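Side-chain contacts in putative polysaccharide binding proteins (DUF1812) (Bacteroides thetaiotaomicron VPI-5482, PDB 3GF8), which probably takes part in fimbrial assembly as a lipoprotein of the outer membrane, with polysaccharide binding only a putative role: residues F271-S274 with L278-Q281; I239-Y244 with Y267-F272. One frame throughout, in Å; residues are numbered along the deposited sequence. Where two conformers were deposited one is given.

Contact 1 of 2, residues F271-S274 with L278-Q281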
ATOM      1  N   PHE A 271      -0.357 -19.011  -9.196  1.00 26.68           N
ATOM      2  CA  PHE A 271      -1.344 -20.052  -8.958  1.00 28.98           C
ATOM      3  C   PHE A 271      -1.177 -21.230  -9.913  1.00 28.08           C
ATOM      4  O   PHE A 271      -1.110 -21.065 -11.157  1.00 27.29           O
ATOM      5  CB  PHE A 271      -2.753 -19.489  -9.113  1.00 32.47           C
ATOM      6  CG  PHE A 271      -3.042 -18.362  -8.177  1.00 33.77           C
ATOM      7  CD1 PHE A 271      -2.620 -17.090  -8.475  1.00 33.83           C
ATOM      8  CD2 PHE A 271      -3.725 -18.581  -7.005  1.00 33.41           C
ATOM      9  CE1 PHE A 271      -2.865 -16.059  -7.627  1.00 35.33           C
ATOM     10  CE2 PHE A 271      -3.979 -17.546  -6.150  1.00 32.26           C
ATOM     11  CZ  PHE A 271      -3.545 -16.287  -6.461  1.00 34.64           C
ATOM     12  N   PHE A 272      -1.114 -22.417  -9.311  1.00 24.61           N
ATOM     13  CA  PHE A 272      -1.087 -23.680 -10.017  1.00 24.93           C
ATOM     14  C   PHE A 272      -2.461 -24.298  -9.875  1.00 26.22           C
ATOM     15  O   PHE A 272      -2.855 -24.711  -8.776  1.00 25.80           O
ATOM     16  CB  PHE A 272      -0.010 -24.598  -9.448  1.00 24.61           C
ATOM     17  CG  PHE A 272       1.355 -24.072  -9.667  1.00 27.93           C
ATOM     18  CD1 PHE A 272       1.860 -23.081  -8.845  1.00 25.41           C
ATOM     19  CD2 PHE A 272       2.101 -24.494 -10.745  1.00 31.42           C
ATOM     20  CE1 PHE A 272       3.114 -22.557  -9.078  1.00 34.62           C
ATOM     21  CE2 PHE A 272       3.353 -23.966 -10.992  1.00 32.96           C
ATOM     22  CZ  PHE A 272       3.861 -23.006 -10.163  1.00 28.10           C
ATOM     23  N   LEU A 273      -3.201 -24.330 -10.977  1.00 25.81           N
ATOM     24  CA  LEU A 273      -4.626 -24.658 -10.926  1.00 27.51           C
ATOM     25  C   LEU A 273      -4.937 -26.017 -11.509  1.00 24.73           C
ATOM     26  O   LEU A 273      -4.225 -26.534 -12.387  1.00 22.43           O
ATOM     27  CB  LEU A 273      -5.415 -23.636 -11.707  1.00 28.84           C
ATOM     28  CG  LEU A 273      -5.180 -22.211 -11.270  1.00 30.32           C
ATOM     29  CD1 LEU A 273      -5.529 -21.315 -12.394  1.00 25.87           C
ATOM     30  CD2 LEU A 273      -6.056 -21.972 -10.067  1.00 24.53           C
ATOM     31  N   SER A 274      -6.017 -26.586 -10.998  1.00 24.11           N
ATOM     32  CA  SER A 274      -6.603 -27.761 -11.588  1.00 25.59           C
ATOM     33  C   SER A 274      -7.352 -27.331 -12.858  1.00 26.44           C
ATOM     34  O   SER A 274      -7.612 -26.139 -13.092  1.00 23.53           O
ATOM     35  CB  SER A 274      -7.567 -28.433 -10.607  1.00 25.18           C
ATOM     36  OG  SER A 274      -8.784 -27.711 -10.476  1.00 24.80           O
ATOM     37  N   LEU A 278      -9.445 -24.862  -9.421  1.00 28.04           N
ATOM     38  CA  LEU A 278      -9.123 -24.960  -7.997  0.50 27.35           C
ATOM     39  C   LEU A 278      -7.613 -24.761  -7.881  1.00 26.45           C
ATOM     40  O   LEU A 278      -6.854 -25.408  -8.608  1.00 28.19           O
ATOM     41  CB  LEU A 278      -9.546 -26.344  -7.481  0.50 27.01           C
ATOM     42  CG  LEU A 278      -9.236 -26.885  -6.083  0.50 29.37           C
ATOM     43  CD1 LEU A 278     -10.035 -26.130  -5.005  0.50 36.02           C
ATOM     44  CD2 LEU A 278      -9.516 -28.430  -6.020  0.50 19.91           C
ATOM     45  N   ALA A 279      -7.189 -23.871  -6.987  1.00 24.17           N
ATOM     46  CA  ALA A 279      -5.756 -23.701  -6.684  1.00 24.89           C
ATOM     47  C   ALA A 279      -5.215 -24.907  -5.900  1.00 24.86           C
ATOM     48  O   ALA A 279      -5.676 -25.231  -4.791  1.00 26.56           O
ATOM     49  CB  ALA A 279      -5.500 -22.394  -5.923  1.00 24.16           C
ATOM     50  N   VAL A 280      -4.280 -25.623  -6.520  1.00 23.95           N
ATOM     51  CA  VAL A 280      -3.660 -26.754  -5.871  1.00 24.24           C
ATOM     52  C   VAL A 280      -2.556 -26.259  -4.954  1.00 26.69           C
ATOM     53  O   VAL A 280      -2.445 -26.682  -3.778  1.00 26.90           O
ATOM     54  CB  VAL A 280      -3.149 -27.766  -6.872  1.00 22.83           C
ATOM     55  CG1 VAL A 280      -2.449 -28.907  -6.133  1.00 24.22           C
ATOM     56  CG2 VAL A 280      -4.332 -28.260  -7.708  1.00 22.35           C
ATOM     57  N   GLN A 281      -1.764 -25.336  -5.478  1.00 25.80           N
ATOM     58  CA  GLN A 281      -0.732 -24.704  -4.694  1.00 27.06           C
ATOM     59  C   GLN A 281      -0.441 -23.344  -5.257  1.00 26.15           C
ATOM     60  O   GLN A 281      -0.728 -23.094  -6.428  1.00 26.50           O
ATOM     61  CB  GLN A 281       0.542 -25.555  -4.700  1.00 29.84           C
ATOM     62  CG  GLN A 281       1.042 -25.903  -6.081  1.00 36.48           C
ATOM     63  CD  GLN A 281       2.512 -26.321  -6.097  1.00 41.60           C
ATOM     64  OE1 GLN A 281       2.940 -27.206  -5.340  1.00 34.47           O
ATOM     65  NE2 GLN A 281       3.288 -25.696  -6.993  1.00 40.62           N
TER

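Contact 2 of 2, residues I239-Y244 with Y267-F272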
ATOM      1  N   ILE A 239     -11.207 -15.820  -5.036  1.00 27.81           N
ATOM      2  CA  ILE A 239     -10.583 -16.203  -3.781  1.00 26.52           C
ATOM      3  C   ILE A 239     -10.340 -15.007  -2.876  1.00 28.59           C
ATOM      4  O   ILE A 239     -10.427 -13.825  -3.282  1.00 29.76           O
ATOM      5  CB  ILE A 239      -9.306 -17.088  -3.983  1.00 28.42           C
ATOM      6  CG1 ILE A 239      -8.206 -16.394  -4.805  1.00 29.26           C
ATOM      7  CG2 ILE A 239      -9.684 -18.364  -4.721  1.00 26.21           C
ATOM      8  CD1 ILE A 239      -7.247 -15.565  -4.018  1.00 23.67           C
ATOM      9  N   ASN A 240     -10.091 -15.324  -1.614  1.00 29.06           N
ATOM     10  CA  ASN A 240      -9.850 -14.315  -0.606  1.00 27.62           C
ATOM     11  C   ASN A 240      -8.351 -14.216  -0.519  1.00 27.79           C
ATOM     12  O   ASN A 240      -7.667 -15.081   0.037  1.00 26.98           O
ATOM     13  CB  ASN A 240     -10.511 -14.720   0.713  1.00 28.55           C
ATOM     14  CG  ASN A 240     -10.200 -13.772   1.843  1.00 30.06           C
ATOM     15  OD1 ASN A 240      -9.267 -12.983   1.775  1.00 28.47           O
ATOM     16  ND2 ASN A 240     -10.980 -13.859   2.907  1.00 29.81           N
ATOM     17  N   LEU A 241      -7.833 -13.173  -1.154  1.00 27.09           N
ATOM     18  CA  LEU A 241      -6.428 -12.967  -1.249  1.00 27.26           C
ATOM     19  C   LEU A 241      -5.824 -12.765   0.139  1.00 28.01           C
ATOM     20  O   LEU A 241      -4.707 -13.222   0.417  1.00 25.71           O
ATOM     21  CB  LEU A 241      -6.177 -11.731  -2.125  1.00 28.97           C
ATOM     22  CG  LEU A 241      -4.728 -11.398  -2.437  1.00 30.17           C
ATOM     23  CD1 LEU A 241      -4.105 -12.547  -3.186  1.00 25.72           C
ATOM     24  CD2 LEU A 241      -4.627 -10.068  -3.234  1.00 22.76           C
ATOM     25  N   ILE A 242      -6.526 -12.048   1.011  1.00 27.98           N
ATOM     26  CA  ILE A 242      -5.971 -11.830   2.344  1.00 27.83           C
ATOM     27  C   ILE A 242      -5.780 -13.181   3.028  1.00 30.03           C
ATOM     28  O   ILE A 242      -4.778 -13.437   3.691  1.00 26.98           O
ATOM     29  CB  ILE A 242      -6.874 -10.995   3.243  1.00 26.37           C
ATOM     30  CG1 ILE A 242      -7.126  -9.600   2.637  1.00 28.45           C
ATOM     31  CG2 ILE A 242      -6.243 -10.935   4.672  1.00 20.70           C
ATOM     32  CD1 ILE A 242      -5.851  -8.760   2.295  1.00 20.11           C
ATOM     33  N   ASP A 243      -6.778 -14.044   2.873  1.00 31.09           N
ATOM     34  CA  ASP A 243      -6.725 -15.365   3.467  1.00 32.24           C
ATOM     35  C   ASP A 243      -5.620 -16.256   2.901  1.00 30.11           C
ATOM     36  O   ASP A 243      -4.960 -16.992   3.627  1.00 29.85           O
ATOM     37  CB  ASP A 243      -8.049 -16.058   3.279  1.00 32.69           C
ATOM     38  CG  ASP A 243      -8.384 -16.858   4.426  1.00 39.80           C
ATOM     39  OD1 ASP A 243      -8.693 -16.228   5.451  1.00 49.74           O
ATOM     40  OD2 ASP A 243      -8.286 -18.100   4.327  1.00 61.17           O
ATOM     41  N   TYR A 244      -5.434 -16.192   1.595  1.00 28.93           N
ATOM     42  CA  TYR A 244      -4.331 -16.911   0.963  1.00 30.16           C
ATOM     43  C   TYR A 244      -2.990 -16.398   1.467  1.00 31.15           C
ATOM     44  O   TYR A 244      -2.074 -17.179   1.670  1.00 31.84           O
ATOM     45  CB  TYR A 244      -4.427 -16.819  -0.565  1.00 30.28           C
ATOM     46  CG  TYR A 244      -5.355 -17.863  -1.188  1.00 28.72           C
ATOM     47  CD1 TYR A 244      -6.610 -18.109  -0.664  1.00 29.08           C
ATOM     48  CD2 TYR A 244      -4.962 -18.585  -2.297  1.00 33.34           C
ATOM     49  CE1 TYR A 244      -7.429 -19.018  -1.221  1.00 33.15           C
ATOM     50  CE2 TYR A 244      -5.784 -19.530  -2.860  1.00 28.07           C
ATOM     51  CZ  TYR A 244      -7.002 -19.740  -2.323  1.00 29.11           C
ATOM     52  OH  TYR A 244      -7.822 -20.665  -2.887  1.00 25.56           O
ATOM     53  N   TYR A 267       4.403  -8.645  -4.233  1.00 24.13           N
ATOM     54  CA  TYR A 267       3.964 -10.012  -4.108  1.00 24.05           C
ATOM     55  C   TYR A 267       3.927 -10.636  -5.478  1.00 26.92           C
ATOM     56  O   TYR A 267       3.150 -10.226  -6.327  1.00 30.85           O
ATOM     57  CB  TYR A 267       2.574 -10.036  -3.508  1.00 23.99           C
ATOM     58  CG  TYR A 267       2.466  -9.485  -2.107  1.00 23.79           C
ATOM     59  CD1 TYR A 267       2.304  -8.143  -1.884  1.00 19.22           C
ATOM     60  CD2 TYR A 267       2.483 -10.331  -1.006  1.00 31.09           C
ATOM     61  CE1 TYR A 267       2.185  -7.644  -0.608  1.00 22.23           C
ATOM     62  CE2 TYR A 267       2.364  -9.832   0.280  1.00 30.46           C
ATOM     63  CZ  TYR A 267       2.222  -8.492   0.464  1.00 25.23           C
ATOM     64  OH  TYR A 267       2.090  -7.998   1.729  1.00 27.29           O
ATOM     65  N   HIS A 268       4.788 -11.606  -5.721  1.00 25.62           N
ATOM     66  CA  HIS A 268       4.732 -12.336  -6.956  1.00 26.37           C
ATOM     67  C   HIS A 268       4.177 -13.694  -6.636  1.00 26.10           C
ATOM     68  O   HIS A 268       4.850 -14.502  -5.999  1.00 26.50           O
ATOM     69  CB  HIS A 268       6.112 -12.487  -7.565  1.00 27.52           C
ATOM     70  CG  HIS A 268       6.098 -13.202  -8.879  1.00 30.19           C
ATOM     71  ND1 HIS A 268       7.225 -13.367  -9.648  1.00 39.23           N
ATOM     72  CD2 HIS A 268       5.088 -13.776  -9.574  1.00 45.06           C
ATOM     73  CE1 HIS A 268       6.921 -14.034 -10.747  1.00 41.16           C
ATOM     74  NE2 HIS A 268       5.628 -14.297 -10.727  1.00 46.26           N
ATOM     75  N   ILE A 269       2.947 -13.924  -7.080  1.00 27.16           N
ATOM     76  CA  ILE A 269       2.198 -15.122  -6.790  1.00 26.01           C
ATOM     77  C   ILE A 269       1.892 -15.867  -8.066  1.00 25.96           C
ATOM     78  O   ILE A 269       1.248 -15.319  -8.981  1.00 24.94           O
ATOM     79  CB  ILE A 269       0.880 -14.773  -6.082  1.00 29.05           C
ATOM     80  CG1 ILE A 269       1.153 -13.802  -4.909  1.00 29.64           C
ATOM     81  CG2 ILE A 269       0.141 -16.068  -5.679  1.00 28.10           C
ATOM     82  CD1 ILE A 269      -0.047 -13.567  -4.015  1.00 26.74           C
ATOM     83  N   ILE A 270       2.379 -17.103  -8.154  1.00 27.56           N
ATOM     84  CA  ILE A 270       1.896 -18.048  -9.145  1.00 27.66           C
ATOM     85  C   ILE A 270       0.804 -18.950  -8.540  1.00 28.19           C
ATOM     86  O   ILE A 270       1.025 -19.588  -7.513  1.00 27.18           O
ATOM     87  CB  ILE A 270       2.983 -18.977  -9.678  1.00 30.84           C
ATOM     88  CG1 ILE A 270       4.266 -18.220 -10.034  1.00 35.84           C
ATOM     89  CG2 ILE A 270       2.485 -19.634 -10.929  1.00 26.95           C
ATOM     90  CD1 ILE A 270       4.058 -17.135 -11.030  1.00 41.48           C
ATOM     91  N   PHE A 271      -0.357 -19.011  -9.196  1.00 26.68           N
ATOM     92  CA  PHE A 271      -1.344 -20.052  -8.958  1.00 28.98           C
ATOM     93  C   PHE A 271      -1.177 -21.230  -9.913  1.00 28.08           C
ATOM     94  O   PHE A 271      -1.110 -21.065 -11.157  1.00 27.29           O
ATOM     95  CB  PHE A 271      -2.753 -19.489  -9.113  1.00 32.47           C
ATOM     96  CG  PHE A 271      -3.042 -18.362  -8.177  1.00 33.77           C
ATOM     97  CD1 PHE A 271      -2.620 -17.090  -8.475  1.00 33.83           C
ATOM     98  CD2 PHE A 271      -3.725 -18.581  -7.005  1.00 33.41           C
ATOM     99  CE1 PHE A 271      -2.865 -16.059  -7.627  1.00 35.33           C
ATOM    100  CE2 PHE A 271      -3.979 -17.546  -6.150  1.00 32.26           C
ATOM    101  CZ  PHE A 271      -3.545 -16.287  -6.461  1.00 34.64           C
ATOM    102  N   PHE A 272      -1.114 -22.417  -9.311  1.00 24.61           N
ATOM    103  CA  PHE A 272      -1.087 -23.680 -10.017  1.00 24.93           C
ATOM    104  C   PHE A 272      -2.461 -24.298  -9.875  1.00 26.22           C
ATOM    105  O   PHE A 272      -2.855 -24.711  -8.776  1.00 25.80           O
ATOM    106  CB  PHE A 272      -0.010 -24.598  -9.448  1.00 24.61           C
ATOM    107  CG  PHE A 272       1.355 -24.072  -9.667  1.00 27.93           C
ATOM    108  CD1 PHE A 272       1.860 -23.081  -8.845  1.00 25.41           C
ATOM    109  CD2 PHE A 272       2.101 -24.494 -10.745  1.00 31.42           C
ATOM    110  CE1 PHE A 272       3.114 -22.557  -9.078  1.00 34.62           C
ATOM    111  CE2 PHE A 272       3.353 -23.966 -10.992  1.00 32.96           C
ATOM    112  CZ  PHE A 272       3.861 -23.006 -10.163  1.00 28.10           C
TER

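Contact 1 of 2, residues F271-S274 with L278-Q281
Phe272 meets Gln281 through both backbone and side chain. Phe272 N donates to Gln281 O at 3.0 Å, and the same oxygen lies in plane at the edge of the Phe272 ring, 3.5 Å from CD1. The Gln281 amide comes over one face of that ring, NE2 offset toward the rim and 3.5 Å from Phe272 CD1, with the amide plane almost perpendicular to the ring (89°). Gln281 reaches there because CG sits between its backbone N and carbonyl carbon (chi1 54°) and the chain beyond runs out extended. With an alanine in place of Phe272, the Gln281 amide would probably lose the ring face beneath it and be freer to turn.

This face is partly exposed; the other is buried and closely packed with apolar groups. There Leu273 CD2 lies 4.2 Å from Ala279 CB, while the edge of the Phe271 ring points at the same methyl; Phe237, on strand 235-240, packs against all three residues. The turn end is partly exposed again, and polar: Ser274 N donates to Leu278 O at 2.8 Å and Leu278 N returns a bond to Ser274 OG at 3.1 Å. That hydroxyl is also hydrogen-bonded to Ser276, inside the turn.

Between the two ends the register slips by one residue. Val280 N donates a hydrogen bond to Phe272 O (2.8 Å), and Val280 has a helix-like psi of -45°, putting an extra residue opposite Phe272. Val280 and Gln281 facing one residue make a classic beta bulge, here in the antiparallel hairpin of strands 266-273 and 279-284.

Contact 2 of 2, residues I239-Y244 with Y267-F272
Tyr244 N donates to Asn240 O at 2.9 Å, closing the first turn of helix 241-246, from which Tyr244 points toward the strand carrying Phe271. The start of that turn is gripped a second time: Asp243 N binds Asn240 OD1, also at 2.9 Å. This capping bond is straight at the hydrogen (163°), although the nitrogen stands well above the plane of the Asn240 amide carbonyl.

Across the contact everything is apolar. Tyr244 CD2 approaches the edge of the Phe271 ring, near its plane, with CE2 the nearest atom at 4.1 Å; the two side chains cross at a slant and do not stack. Ile239 fills the corner between them. Its CD1 methyl sits over the centre of one face of the Tyr244 ring, 4.0 Å above the plane, and is 4.4 Å from Phe271 CE2. Two residues earlier in the strand, Ile269 CD1 meets Leu241 CD1 at 4.3 Å, methyl to methyl. Leu241 gets there with CG anti to its backbone N (chi1 -176°), which carries the branch across to the strand.

All five touching residues are buried, at ordinary van der Waals spacings. Tyr244 OH is hydrogen-bonded to atom O of Gln296, the C-terminal residue. Phe271 in turn meets Phe156 with nearly parallel planes and Phe237 edge-to-face, so its ring sits in an aromatic cluster. A strand running into an N-capped helix, Asn240 being the N-cap, here packs onto a strand of another sheet, consistent with a beta-sandwich of the transthyretin clan.

Overall arrangement
Both contacts draw on strand 266-273 and share Phe271, but they use it differently. Contact 1 is a hairpin pairing near the strand's C-terminal end, about 26 Å from the centre of the chain, only partly buried and held mainly by hydrogen bonds. Contact 2 lies deeper, about 16 Å from that centre, and packs the strand by side chains alone against the junction of strand 235-240 and helix 241-246. The two centres are 10 Å apart, and Ala279 CB meets Tyr244 OH at 4.2 Å. The buried face of the hairpin thus continues into the hydrophobic core of contact 2, whereas Phe272, though in both ranges, touches across contact 1 alone, its side chain lying on the sheet face away from contact 2.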